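PDB 2IBP: citrate synthase from Pyrobaculum aerophilum, which probably catalyses the condensation of acetyl-CoA, oxaloacetate and water into citrate and free CoA, a step of the tricarboxylic acid cycle. Local coordinates for residues L46-Y51 / Y67-G72; H108-L113 / Y362-F367; I161-Y166 / A185-M190; L210-E215 / R371-V376. All coordinates share one frame; numbering follows the deposited sequence.

Contact 1. Residues L46-Y51 / Y67-G72; sequences LWYRGY and YLILYG
Tyr48 meets Ile69 where a β-hairpin rests against the C-terminal end of helix 62-71. The hairpin joins strands 45-48 and 51-52 through a type I' turn from Tyr48 to Tyr51, and paired backbone bonds between those two tyrosines close it. Ile69 CD1 stands over one face of the Tyr48 ring, 4.1 Å from its centroid and 20° off the normal, which is CH-pi geometry. The phenol reaches past the contact, its OH bonded to Ile209 O. Arg49 follows and has the largest surface covered here. Its CG lies 3.4 Å from Leu68 O, and a bend at the second torsion (chi2 -67°) then carries CD and the guanidinium toward Ile69 O. There NE (3.0 Å) and NH2 (2.8 Å) both bond Ile69 O, a side-on grip on one oxygen that lies within about 5° of the guanidinium plane. NH2 comes nearly along the C=O axis, whereas NE is tilted from the carbonyl plane. A positive charge at this end of a helix would probably be favoured by the helix dipole. Gly72, the first residue beyond the helix, with positive phi, lays its CA over one guanidinium face. On the backbone side, a single water donates to Arg49 O (2.7 Å) and to Gly72 O (2.8 Å), tying turn to helix end a second time. Tyr51 then receives both branches of Leu68: Tyr51 CD2 is 3.9 Å from Leu68 CD2, and Tyr51 CE2 is 3.9 Å from Leu68 CD1.

Contact 2. Residues H108-L113 / Y362-F367; sequences HPMFAL and YFTPIF
Pro109 lays its ring over one face of Tyr362, and this is the tight part of the contact. Pro109 CG is 3.9 Å from the ring centroid and 17° off its normal, a CH-pi contact, while Pro109 CB reaches 3.6 Å from Tyr362 CE1. The same CB meets Pro365 CG at 4.0 Å, which sets the two prolines side by side. The Tyr362 hydroxyl is bonded to His165 ND1 on helix 141-169, which fixes the far end of the ring. An alanine in place of Tyr362 would probably open a gap beside Pro109 and leave His165 ND1 without its phenol mate. Met110, bent at chi2 (-68°) and again at chi3, brings SD to 3.8 Å from Pro365 CG. The contact is thinner at two places. One turn on from Pro109, Leu113 CD2 crosses Pro365 at about a right angle, 4.1 Å from its CB; and beside partly exposed Thr364 a single methyl pair, Met110 CE and Thr364 CG2, meets at 3.8 Å. His108 takes part indirectly: its ND1 accepts from Met110 N at 3.0 Å. The axes of helix segments 109-113 and 363-367 approach to 9.9 Å, with 32° between their directions; no hydrogen bond joins the segments, and side chains fill the interval. Two helix starts, one with a histidine N-cap, thus pack roughly side by side in the largely helical citrate synthase fold.

Contact 3. Residues I161-Y166 / A185-M190; sequences IVAYHY and ANFLYM
Met190, which packs on Ala163, donates its backbone N to Asn186 O at 2.8 Å; polar bonds of this kind stay inside each helix, and none joins the two segments. What joins them is apolar. Ala163 CB and Met190 CB approach to 3.5 Å, tighter than usual van der Waals contact, and their CA atoms are the nearest across the pair at 5.6 Å. The small alanine allows this approach: the segment axes come within 9.1 Å and cross at only -15°, so the helices run nearly parallel. Phe187 has CG anti to the backbone N (chi1 170°), which extends its ring toward the other helix. Val162 CG1 meets that ring at its edge, 3.8 Å from CE1. Beyond Ala163, Tyr164 CE1 lies 4.5 Å from Met190 SD, a marginal, oblique approach; the Tyr164 hydroxyl is bonded to Glu92 OE2. Such near-parallel helix packing is in keeping with the largely helical core of citrate synthases, and the contact lies away from the predicted catalytic residues. Helix 363-382 packs on both partners, touching Val162 and Phe187 through Met369, while helix 109-123 covers Ile161 and helix 198-210 covers Leu188.

Contact 4. Residues L210-E215 / R371-V376; sequences LHADHE and RVVGWV
Ala212 and Arg371 bring their CA atoms within 4.3 Å, and Asp213 and Gly374 theirs within 4.7 Å, as the loop after helix 198-210 crosses the kinked part of helix 363-382. Such proximity depends on Gly374: a β-carbon there would run into Asp213 OD1 and Ala212 O. Gly374 N, which lacks a bond to its own preceding turn, gives a weak hydrogen bond to Ala212 O at 3.2 Å. Arg371 supplies the firm bonds. Its CG is anti to the backbone N (chi1 -177°), and bends at the next two torsions bring the guanidinium against the loop backbone, one face toward Asp213 CA and His214 N. NE (2.7 Å) and NH2 (2.9 Å) grip His211 O side-on, from the same face of the carbonyl plane. His214 CB is 3.4 Å from Arg371 NH2. An alanine in place of Arg371 would probably leave His211 O without both these donors and free the loop backbone to shift. Asp213 is held elsewhere, its OD2 bonded to Ser37 and His378. Apolar contact is small: Ala212 CB to Val373 CG1, 3.8 Å. The loop borders the active site, the His214 side chain about 4 Å from that of His289, predicted to be catalytic. Around it, helix 62-71 covers Ala212 and Val373, helix 141-169 packs on Val372 and Val376, and helix 233-244 backs Trp375.

Helix 363-382 is the common thread: contact 2 uses its start, contact 4 its middle, and its residues also pack on contacts 1 and 3. Contact 1 closes first along the chain; contact 3 falls within the span bridged by contact 2, while contacts 2 and 4 interleave. In space they form a series 1-4-2-3. Contacts 1 and 4, centres 10 Å apart, touch where Ile69 joins helix 62-71, and Tyr48 the hairpin, to the loop 210-215. Phe367 on His211 links contact 4 to contact 2; contacts 2 and 3 are 12 Å apart. Helix 363-382 thus connects the loop beside the predicted catalytic residues with the packing round helix 141-169.

Contact 1. Residues L46-Y51 / Y67-G72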
# COMPACT_ATOMS: atom_id res chain seq x y z
N LEU A 46 -23.61 -14.56 -0.22
CA LEU A 46 -22.35 -14.14 -0.80
C LEU A 46 -22.19 -14.89 -2.11
O LEU A 46 -22.43 -16.10 -2.16
CB LEU A 46 -21.19 -14.53 0.13
CG LEU A 46 -19.77 -14.36 -0.41
CD1 LEU A 46 -19.45 -12.89 -0.81
CD2 LEU A 46 -18.78 -14.87 0.61
N TRP A 47 -21.84 -14.17 -3.17
CA TRP A 47 -21.55 -14.80 -4.47
C TRP A 47 -20.13 -14.49 -4.92
O TRP A 47 -19.64 -13.38 -4.70
CB TRP A 47 -22.44 -14.25 -5.59
CG TRP A 47 -23.91 -14.50 -5.49
CD1 TRP A 47 -24.62 -15.49 -6.11
CD2 TRP A 47 -24.87 -13.68 -4.83
NE1 TRP A 47 -25.95 -15.37 -5.82
CE2 TRP A 47 -26.14 -14.24 -5.07
CE3 TRP A 47 -24.78 -12.53 -4.04
CZ2 TRP A 47 -27.32 -13.68 -4.56
CZ3 TRP A 47 -25.96 -11.96 -3.56
CH2 TRP A 47 -27.20 -12.55 -3.80
N TYR A 48 -19.50 -15.47 -5.57
CA TYR A 48 -18.24 -15.25 -6.27
C TYR A 48 -18.54 -15.47 -7.75
O TYR A 48 -18.92 -16.57 -8.15
CB TYR A 48 -17.16 -16.24 -5.90
CG TYR A 48 -16.68 -16.21 -4.48
CD1 TYR A 48 -16.72 -15.06 -3.73
CD2 TYR A 48 -15.97 -17.28 -3.99
CE1 TYR A 48 -16.19 -15.04 -2.44
CE2 TYR A 48 -15.39 -17.24 -2.74
CZ TYR A 48 -15.51 -16.12 -1.97
OH TYR A 48 -14.96 -16.07 -0.71
N ARG A 49 -18.36 -14.43 -8.56
CA ARG A 49 -18.56 -14.56 -10.00
C ARG A 49 -19.92 -15.20 -10.34
O ARG A 49 -20.02 -16.00 -11.29
CB ARG A 49 -17.42 -15.38 -10.61
CG ARG A 49 -16.03 -14.79 -10.44
CD ARG A 49 -15.84 -13.51 -11.20
NE ARG A 49 -14.43 -13.18 -11.33
CZ ARG A 49 -13.97 -12.14 -12.02
NH1 ARG A 49 -14.83 -11.30 -12.59
NH2 ARG A 49 -12.68 -11.93 -12.14
N GLY A 50 -20.95 -14.84 -9.59
CA GLY A 50 -22.30 -15.35 -9.82
C GLY A 50 -22.70 -16.62 -9.09
O GLY A 50 -23.86 -16.99 -9.11
N TYR A 51 -21.73 -17.31 -8.49
CA TYR A 51 -22.00 -18.55 -7.75
C TYR A 51 -22.11 -18.35 -6.25
O TYR A 51 -21.25 -17.72 -5.65
CB TYR A 51 -20.89 -19.58 -8.01
CG TYR A 51 -20.82 -20.01 -9.44
CD1 TYR A 51 -21.56 -21.09 -9.89
CD2 TYR A 51 -20.04 -19.32 -10.36
CE1 TYR A 51 -21.49 -21.50 -11.20
CE2 TYR A 51 -19.97 -19.72 -11.68
CZ TYR A 51 -20.72 -20.80 -12.09
OH TYR A 51 -20.67 -21.22 -13.40
N TYR A 67 -9.44 -20.29 -9.50
CA TYR A 67 -9.53 -20.17 -10.95
C TYR A 67 -10.75 -19.31 -11.30
O TYR A 67 -10.66 -18.40 -12.11
CB TYR A 67 -9.69 -21.55 -11.61
CG TYR A 67 -9.69 -21.51 -13.13
CD1 TYR A 67 -8.55 -21.85 -13.84
CD2 TYR A 67 -10.79 -21.05 -13.83
CE1 TYR A 67 -8.51 -21.77 -15.22
CE2 TYR A 67 -10.77 -20.97 -15.22
CZ TYR A 67 -9.63 -21.33 -15.90
OH TYR A 67 -9.61 -21.27 -17.29
N LEU A 68 -11.88 -19.66 -10.71
CA LEU A 68 -13.12 -18.93 -10.90
C LEU A 68 -12.97 -17.44 -10.61
O LEU A 68 -13.36 -16.59 -11.40
CB LEU A 68 -14.19 -19.53 -10.01
CG LEU A 68 -15.53 -18.80 -9.97
CD1 LEU A 68 -16.21 -18.75 -11.34
CD2 LEU A 68 -16.45 -19.45 -8.94
N ILE A 69 -12.39 -17.12 -9.46
CA ILE A 69 -12.24 -15.72 -9.08
C ILE A 69 -11.33 -15.00 -10.06
O ILE A 69 -11.64 -13.91 -10.50
CB ILE A 69 -11.76 -15.60 -7.64
CG1 ILE A 69 -12.89 -16.03 -6.69
CG2 ILE A 69 -11.37 -14.15 -7.33
CD1 ILE A 69 -12.46 -16.14 -5.22
N LEU A 70 -10.21 -15.62 -10.41
CA LEU A 70 -9.26 -14.99 -11.31
C LEU A 70 -9.76 -14.85 -12.75
O LEU A 70 -9.71 -13.75 -13.34
CB LEU A 70 -7.96 -15.77 -11.27
CG LEU A 70 -6.83 -15.19 -12.12
CD1 LEU A 70 -6.53 -13.73 -11.75
CD2 LEU A 70 -5.59 -16.08 -11.95
N TYR A 71 -10.29 -15.94 -13.30
CA TYR A 71 -10.71 -15.96 -14.71
C TYR A 71 -12.17 -15.62 -15.00
O TYR A 71 -12.55 -15.37 -16.15
CB TYR A 71 -10.29 -17.27 -15.35
CG TYR A 71 -8.80 -17.42 -15.42
CD1 TYR A 71 -8.06 -16.67 -16.31
CD2 TYR A 71 -8.11 -18.27 -14.56
CE1 TYR A 71 -6.70 -16.77 -16.37
CE2 TYR A 71 -6.74 -18.39 -14.61
CZ TYR A 71 -6.03 -17.60 -15.50
OH TYR A 71 -4.66 -17.67 -15.60
N GLY A 72 -13.01 -15.67 -13.97
CA GLY A 72 -14.39 -15.25 -14.09
C GLY A 72 -15.38 -16.33 -14.46
O GLY A 72 -16.56 -16.07 -14.63
O HOH W 1 -19.15 -16.49 -13.79

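Contact 2. Residues H108-L113 / Y362-F367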
# COMPACT_ATOMS: atom_id res chain seq x y z
N HIS A 108 7.53 -10.47 13.20
CA HIS A 108 6.14 -10.85 13.03
C HIS A 108 5.94 -11.30 11.60
O HIS A 108 6.49 -10.70 10.67
CB HIS A 108 5.22 -9.67 13.35
CG HIS A 108 3.77 -10.04 13.34
ND1 HIS A 108 3.03 -10.12 12.17
CD2 HIS A 108 2.91 -10.34 14.34
CE1 HIS A 108 1.79 -10.46 12.46
NE2 HIS A 108 1.69 -10.60 13.77
N PRO A 109 5.16 -12.38 11.40
CA PRO A 109 5.02 -12.90 10.05
C PRO A 109 4.51 -11.92 9.01
O PRO A 109 4.85 -12.07 7.85
CB PRO A 109 4.06 -14.08 10.20
CG PRO A 109 3.56 -14.04 11.58
CD PRO A 109 4.47 -13.20 12.39
N MET A 110 3.65 -10.98 9.38
CA MET A 110 3.12 -10.05 8.38
C MET A 110 4.20 -9.16 7.77
O MET A 110 4.13 -8.83 6.59
CB MET A 110 1.94 -9.24 8.91
CG MET A 110 0.71 -10.10 9.15
SD MET A 110 -0.01 -10.75 7.64
CE MET A 110 -0.92 -9.33 7.04
N PHE A 111 5.24 -8.84 8.53
CA PHE A 111 6.36 -8.07 7.97
C PHE A 111 7.09 -8.96 6.96
O PHE A 111 7.53 -8.50 5.90
CB PHE A 111 7.33 -7.63 9.05
CG PHE A 111 6.84 -6.47 9.86
CD1 PHE A 111 6.76 -5.21 9.29
CD2 PHE A 111 6.57 -6.61 11.20
CE1 PHE A 111 6.38 -4.11 10.03
CE2 PHE A 111 6.17 -5.52 11.95
CZ PHE A 111 6.08 -4.27 11.36
N ALA A 112 7.27 -10.23 7.32
CA ALA A 112 7.93 -11.19 6.44
C ALA A 112 7.14 -11.35 5.16
O ALA A 112 7.74 -11.45 4.09
CB ALA A 112 8.09 -12.55 7.14
N LEU A 113 5.81 -11.42 5.26
CA LEU A 113 4.98 -11.53 4.06
C LEU A 113 5.18 -10.32 3.17
O LEU A 113 5.36 -10.48 1.96
CB LEU A 113 3.49 -11.65 4.39
CG LEU A 113 2.97 -13.08 4.47
CD1 LEU A 113 3.63 -13.87 5.60
CD2 LEU A 113 1.46 -13.04 4.64
N TYR A 362 -0.22 -16.39 12.95
CA TYR A 362 -0.34 -16.91 11.57
C TYR A 362 -1.79 -16.88 11.07
O TYR A 362 -2.04 -17.19 9.91
CB TYR A 362 0.30 -18.28 11.40
CG TYR A 362 1.81 -18.19 11.49
CD1 TYR A 362 2.58 -17.88 10.37
CD2 TYR A 362 2.45 -18.22 12.72
CE1 TYR A 362 3.92 -17.71 10.46
CE2 TYR A 362 3.80 -18.02 12.82
CZ TYR A 362 4.54 -17.73 11.69
OH TYR A 362 5.90 -17.51 11.79
N PHE A 363 -2.74 -16.49 11.91
CA PHE A 363 -4.14 -16.42 11.49
C PHE A 363 -4.32 -15.44 10.34
O PHE A 363 -4.95 -15.77 9.32
CB PHE A 363 -5.05 -16.00 12.66
CG PHE A 363 -5.34 -17.10 13.66
CD1 PHE A 363 -4.46 -18.17 13.85
CD2 PHE A 363 -6.42 -16.98 14.54
CE1 PHE A 363 -4.72 -19.15 14.81
CE2 PHE A 363 -6.67 -17.95 15.49
CZ PHE A 363 -5.83 -19.03 15.62
N THR A 364 -3.81 -14.22 10.51
CA THR A 364 -3.96 -13.21 9.45
C THR A 364 -3.17 -13.58 8.20
O THR A 364 -3.68 -13.43 7.10
CB THR A 364 -3.70 -11.81 9.98
OG1 THR A 364 -4.64 -11.55 11.04
CG2 THR A 364 -3.92 -10.79 8.86
N PRO A 365 -1.94 -14.10 8.36
CA PRO A 365 -1.25 -14.62 7.18
C PRO A 365 -2.08 -15.64 6.39
O PRO A 365 -2.09 -15.62 5.16
CB PRO A 365 0.01 -15.23 7.76
CG PRO A 365 0.34 -14.28 8.87
CD PRO A 365 -0.99 -13.92 9.48
N ILE A 366 -2.80 -16.53 7.07
CA ILE A 366 -3.66 -17.49 6.37
C ILE A 366 -4.82 -16.77 5.66
O ILE A 366 -5.21 -17.15 4.55
CB ILE A 366 -4.15 -18.60 7.30
CG1 ILE A 366 -2.92 -19.41 7.75
CG2 ILE A 366 -5.15 -19.53 6.60
CD1 ILE A 366 -3.18 -20.34 8.92
N PHE A 367 -5.36 -15.73 6.27
CA PHE A 367 -6.36 -14.91 5.58
C PHE A 367 -5.76 -14.36 4.25
O PHE A 367 -6.42 -14.38 3.22
CB PHE A 367 -6.80 -13.75 6.48
CG PHE A 367 -7.85 -12.88 5.86
CD1 PHE A 367 -9.20 -13.12 6.07
CD2 PHE A 367 -7.49 -11.81 5.06
CE1 PHE A 367 -10.16 -12.28 5.51
CE2 PHE A 367 -8.45 -10.97 4.52
CZ PHE A 367 -9.78 -11.20 4.77

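Contact 3. Residues I161-Y166 / A185-M190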
# COMPACT_ATOMS: atom_id res chain seq x y z
N ILE A 161 5.39 -18.85 1.53
CA ILE A 161 5.96 -17.75 2.29
C ILE A 161 5.58 -17.91 3.77
O ILE A 161 6.44 -17.86 4.66
CB ILE A 161 5.48 -16.40 1.77
CG1 ILE A 161 6.02 -16.15 0.36
CG2 ILE A 161 5.96 -15.27 2.70
CD1 ILE A 161 5.52 -14.87 -0.26
N VAL A 162 4.30 -18.10 4.03
CA VAL A 162 3.80 -18.26 5.38
C VAL A 162 4.46 -19.43 6.10
O VAL A 162 4.96 -19.30 7.22
CB VAL A 162 2.27 -18.40 5.38
CG1 VAL A 162 1.73 -18.71 6.79
CG2 VAL A 162 1.62 -17.14 4.79
N ALA A 163 4.43 -20.60 5.46
CA ALA A 163 4.99 -21.81 6.05
C ALA A 163 6.49 -21.71 6.30
O ALA A 163 6.98 -22.12 7.36
CB ALA A 163 4.68 -23.03 5.17
N TYR A 164 7.24 -21.13 5.34
CA TYR A 164 8.68 -21.01 5.51
C TYR A 164 9.00 -20.10 6.69
O TYR A 164 9.86 -20.40 7.50
CB TYR A 164 9.33 -20.43 4.27
CG TYR A 164 9.56 -21.42 3.14
CD1 TYR A 164 8.92 -22.64 3.11
CD2 TYR A 164 10.34 -21.06 2.04
CE1 TYR A 164 9.14 -23.55 2.07
CE2 TYR A 164 10.53 -21.94 0.98
CZ TYR A 164 9.91 -23.18 1.00
OH TYR A 164 10.05 -24.07 -0.06
N HIS A 165 8.22 -19.04 6.83
CA HIS A 165 8.43 -18.16 7.96
C HIS A 165 8.14 -18.91 9.25
O HIS A 165 8.91 -18.82 10.22
CB HIS A 165 7.56 -16.94 7.88
CG HIS A 165 7.88 -15.95 8.95
ND1 HIS A 165 7.27 -15.97 10.18
CD2 HIS A 165 8.85 -15.01 9.02
CE1 HIS A 165 7.80 -15.03 10.94
NE2 HIS A 165 8.77 -14.44 10.27
N TYR A 166 7.04 -19.66 9.28
CA TYR A 166 6.70 -20.43 10.47
C TYR A 166 7.86 -21.34 10.86
O TYR A 166 8.29 -21.34 12.01
CB TYR A 166 5.42 -21.23 10.28
CG TYR A 166 5.18 -22.19 11.42
CD1 TYR A 166 4.79 -21.72 12.66
CD2 TYR A 166 5.41 -23.55 11.27
CE1 TYR A 166 4.63 -22.58 13.73
CE2 TYR A 166 5.20 -24.42 12.31
CZ TYR A 166 4.84 -23.93 13.54
OH TYR A 166 4.65 -24.82 14.59
N ALA A 185 -3.67 -28.89 1.57
CA ALA A 185 -2.91 -29.97 2.21
C ALA A 185 -1.42 -29.67 2.23
O ALA A 185 -0.73 -29.89 3.23
CB ALA A 185 -3.15 -31.31 1.51
N ASN A 186 -0.92 -29.15 1.13
CA ASN A 186 0.48 -28.86 1.06
C ASN A 186 0.86 -27.79 2.08
O ASN A 186 1.95 -27.83 2.65
CB ASN A 186 0.86 -28.38 -0.32
CG ASN A 186 2.31 -28.10 -0.42
OD1 ASN A 186 3.13 -29.01 -0.29
ND2 ASN A 186 2.67 -26.82 -0.59
N PHE A 187 -0.01 -26.81 2.28
CA PHE A 187 0.29 -25.79 3.28
C PHE A 187 0.51 -26.43 4.65
O PHE A 187 1.49 -26.15 5.33
CB PHE A 187 -0.82 -24.76 3.36
CG PHE A 187 -0.67 -23.83 4.53
CD1 PHE A 187 0.40 -22.96 4.61
CD2 PHE A 187 -1.58 -23.87 5.58
CE1 PHE A 187 0.56 -22.13 5.69
CE2 PHE A 187 -1.44 -23.01 6.67
CZ PHE A 187 -0.36 -22.15 6.72
N LEU A 188 -0.39 -27.32 5.04
CA LEU A 188 -0.24 -27.97 6.34
C LEU A 188 1.01 -28.84 6.40
O LEU A 188 1.68 -28.93 7.42
CB LEU A 188 -1.48 -28.78 6.70
CG LEU A 188 -2.74 -27.96 6.97
CD1 LEU A 188 -3.92 -28.88 7.26
CD2 LEU A 188 -2.52 -26.95 8.11
N TYR A 189 1.31 -29.51 5.29
CA TYR A 189 2.54 -30.28 5.20
C TYR A 189 3.78 -29.37 5.37
O TYR A 189 4.70 -29.70 6.11
CB TYR A 189 2.57 -31.01 3.84
CG TYR A 189 3.92 -31.57 3.50
CD1 TYR A 189 4.44 -32.67 4.17
CD2 TYR A 189 4.70 -30.97 2.53
CE1 TYR A 189 5.70 -33.14 3.88
CE2 TYR A 189 5.95 -31.43 2.22
CZ TYR A 189 6.45 -32.52 2.90
OH TYR A 189 7.70 -32.97 2.58
N MET A 190 3.77 -28.21 4.71
CA MET A 190 4.90 -27.30 4.83
C MET A 190 5.01 -26.68 6.22
O MET A 190 6.10 -26.37 6.68
CB MET A 190 4.79 -26.20 3.78
CG MET A 190 4.95 -26.69 2.35
SD MET A 190 5.14 -25.31 1.21
CE MET A 190 3.58 -24.49 1.51

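Contact 4. Residues L210-E215 / R371-V376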
# COMPACT_ATOMS: atom_id res chain seq x y z
N LEU A 210 -13.68 -19.73 1.62
CA LEU A 210 -14.61 -18.81 2.26
C LEU A 210 -14.12 -17.39 2.37
O LEU A 210 -14.94 -16.50 2.45
CB LEU A 210 -15.02 -19.30 3.64
CG LEU A 210 -15.86 -20.59 3.67
CD1 LEU A 210 -16.08 -20.94 5.15
CD2 LEU A 210 -17.18 -20.46 2.91
N HIS A 211 -12.81 -17.18 2.38
CA HIS A 211 -12.28 -15.84 2.55
C HIS A 211 -11.64 -15.27 1.30
O HIS A 211 -11.02 -14.21 1.36
CB HIS A 211 -11.30 -15.85 3.72
CG HIS A 211 -11.96 -16.19 5.03
ND1 HIS A 211 -12.29 -17.48 5.37
CD2 HIS A 211 -12.40 -15.40 6.04
CE1 HIS A 211 -12.94 -17.48 6.52
NE2 HIS A 211 -13.00 -16.23 6.97
N ALA A 212 -11.84 -15.94 0.17
CA ALA A 212 -11.18 -15.58 -1.09
C ALA A 212 -11.44 -14.16 -1.57
O ALA A 212 -10.54 -13.52 -2.15
CB ALA A 212 -11.49 -16.58 -2.16
N ASP A 213 -12.67 -13.68 -1.39
CA ASP A 213 -12.98 -12.28 -1.72
C ASP A 213 -14.17 -11.82 -0.91
O ASP A 213 -15.01 -12.63 -0.51
CB ASP A 213 -13.25 -12.05 -3.20
CG ASP A 213 -13.07 -10.59 -3.58
OD1 ASP A 213 -11.99 -10.04 -3.27
OD2 ASP A 213 -14.01 -9.96 -4.13
N HIS A 214 -14.22 -10.52 -0.63
CA HIS A 214 -15.34 -10.01 0.12
C HIS A 214 -15.43 -8.51 -0.12
O HIS A 214 -15.00 -7.72 0.71
CB HIS A 214 -15.18 -10.37 1.60
CG HIS A 214 -16.47 -10.60 2.32
ND1 HIS A 214 -16.93 -9.77 3.32
CD2 HIS A 214 -17.45 -11.52 2.13
CE1 HIS A 214 -18.10 -10.21 3.76
NE2 HIS A 214 -18.43 -11.28 3.06
N GLU A 215 -15.88 -8.18 -1.32
CA GLU A 215 -16.00 -6.81 -1.78
C GLU A 215 -14.70 -6.02 -1.66
O GLU A 215 -13.67 -6.53 -2.09
CB GLU A 215 -17.24 -6.13 -1.18
CG GLU A 215 -18.50 -6.85 -1.70
CD GLU A 215 -19.82 -6.24 -1.27
OE1 GLU A 215 -19.87 -5.46 -0.29
OE2 GLU A 215 -20.83 -6.60 -1.91
N ARG A 371 -7.23 -14.55 0.56
CA ARG A 371 -7.64 -13.33 -0.11
C ARG A 371 -6.76 -12.86 -1.25
O ARG A 371 -7.19 -12.07 -2.08
CB ARG A 371 -7.75 -12.22 0.93
CG ARG A 371 -8.24 -10.89 0.41
CD ARG A 371 -9.62 -10.94 -0.24
NE ARG A 371 -10.59 -11.62 0.63
CZ ARG A 371 -11.33 -11.01 1.55
NH1 ARG A 371 -11.37 -9.69 1.65
NH2 ARG A 371 -12.11 -11.72 2.36
N VAL A 372 -5.55 -13.41 -1.34
CA VAL A 372 -4.64 -12.99 -2.40
C VAL A 372 -5.29 -13.16 -3.77
O VAL A 372 -5.11 -12.32 -4.66
CB VAL A 372 -3.30 -13.71 -2.32
CG1 VAL A 372 -3.48 -15.21 -2.36
CG2 VAL A 372 -2.36 -13.19 -3.42
N VAL A 373 -6.13 -14.19 -3.94
CA VAL A 373 -6.76 -14.34 -5.24
C VAL A 373 -7.75 -13.20 -5.52
O VAL A 373 -7.82 -12.70 -6.63
CB VAL A 373 -7.41 -15.71 -5.47
CG1 VAL A 373 -8.62 -15.95 -4.57
CG2 VAL A 373 -7.79 -15.85 -6.95
N GLY A 374 -8.49 -12.77 -4.50
CA GLY A 374 -9.38 -11.64 -4.66
C GLY A 374 -8.58 -10.39 -4.99
O GLY A 374 -8.92 -9.64 -5.89
N TRP A 375 -7.47 -10.17 -4.28
CA TRP A 375 -6.67 -8.99 -4.52
C TRP A 375 -6.20 -8.93 -5.96
O TRP A 375 -6.39 -7.90 -6.62
CB TRP A 375 -5.45 -8.94 -3.60
CG TRP A 375 -5.77 -8.76 -2.16
CD1 TRP A 375 -6.79 -8.07 -1.63
CD2 TRP A 375 -4.92 -9.14 -1.07
NE1 TRP A 375 -6.69 -8.07 -0.25
CE2 TRP A 375 -5.56 -8.73 0.11
CE3 TRP A 375 -3.71 -9.83 -0.97
CZ2 TRP A 375 -5.02 -8.98 1.37
CZ3 TRP A 375 -3.19 -10.10 0.29
CH2 TRP A 375 -3.86 -9.68 1.44
N VAL A 376 -5.58 -10.00 -6.44
CA VAL A 376 -5.06 -10.00 -7.82
C VAL A 376 -6.20 -9.89 -8.85
O VAL A 376 -6.08 -9.15 -9.84
CB VAL A 376 -4.07 -11.14 -8.10
CG1 VAL A 376 -2.87 -11.02 -7.17
CG2 VAL A 376 -4.74 -12.51 -7.96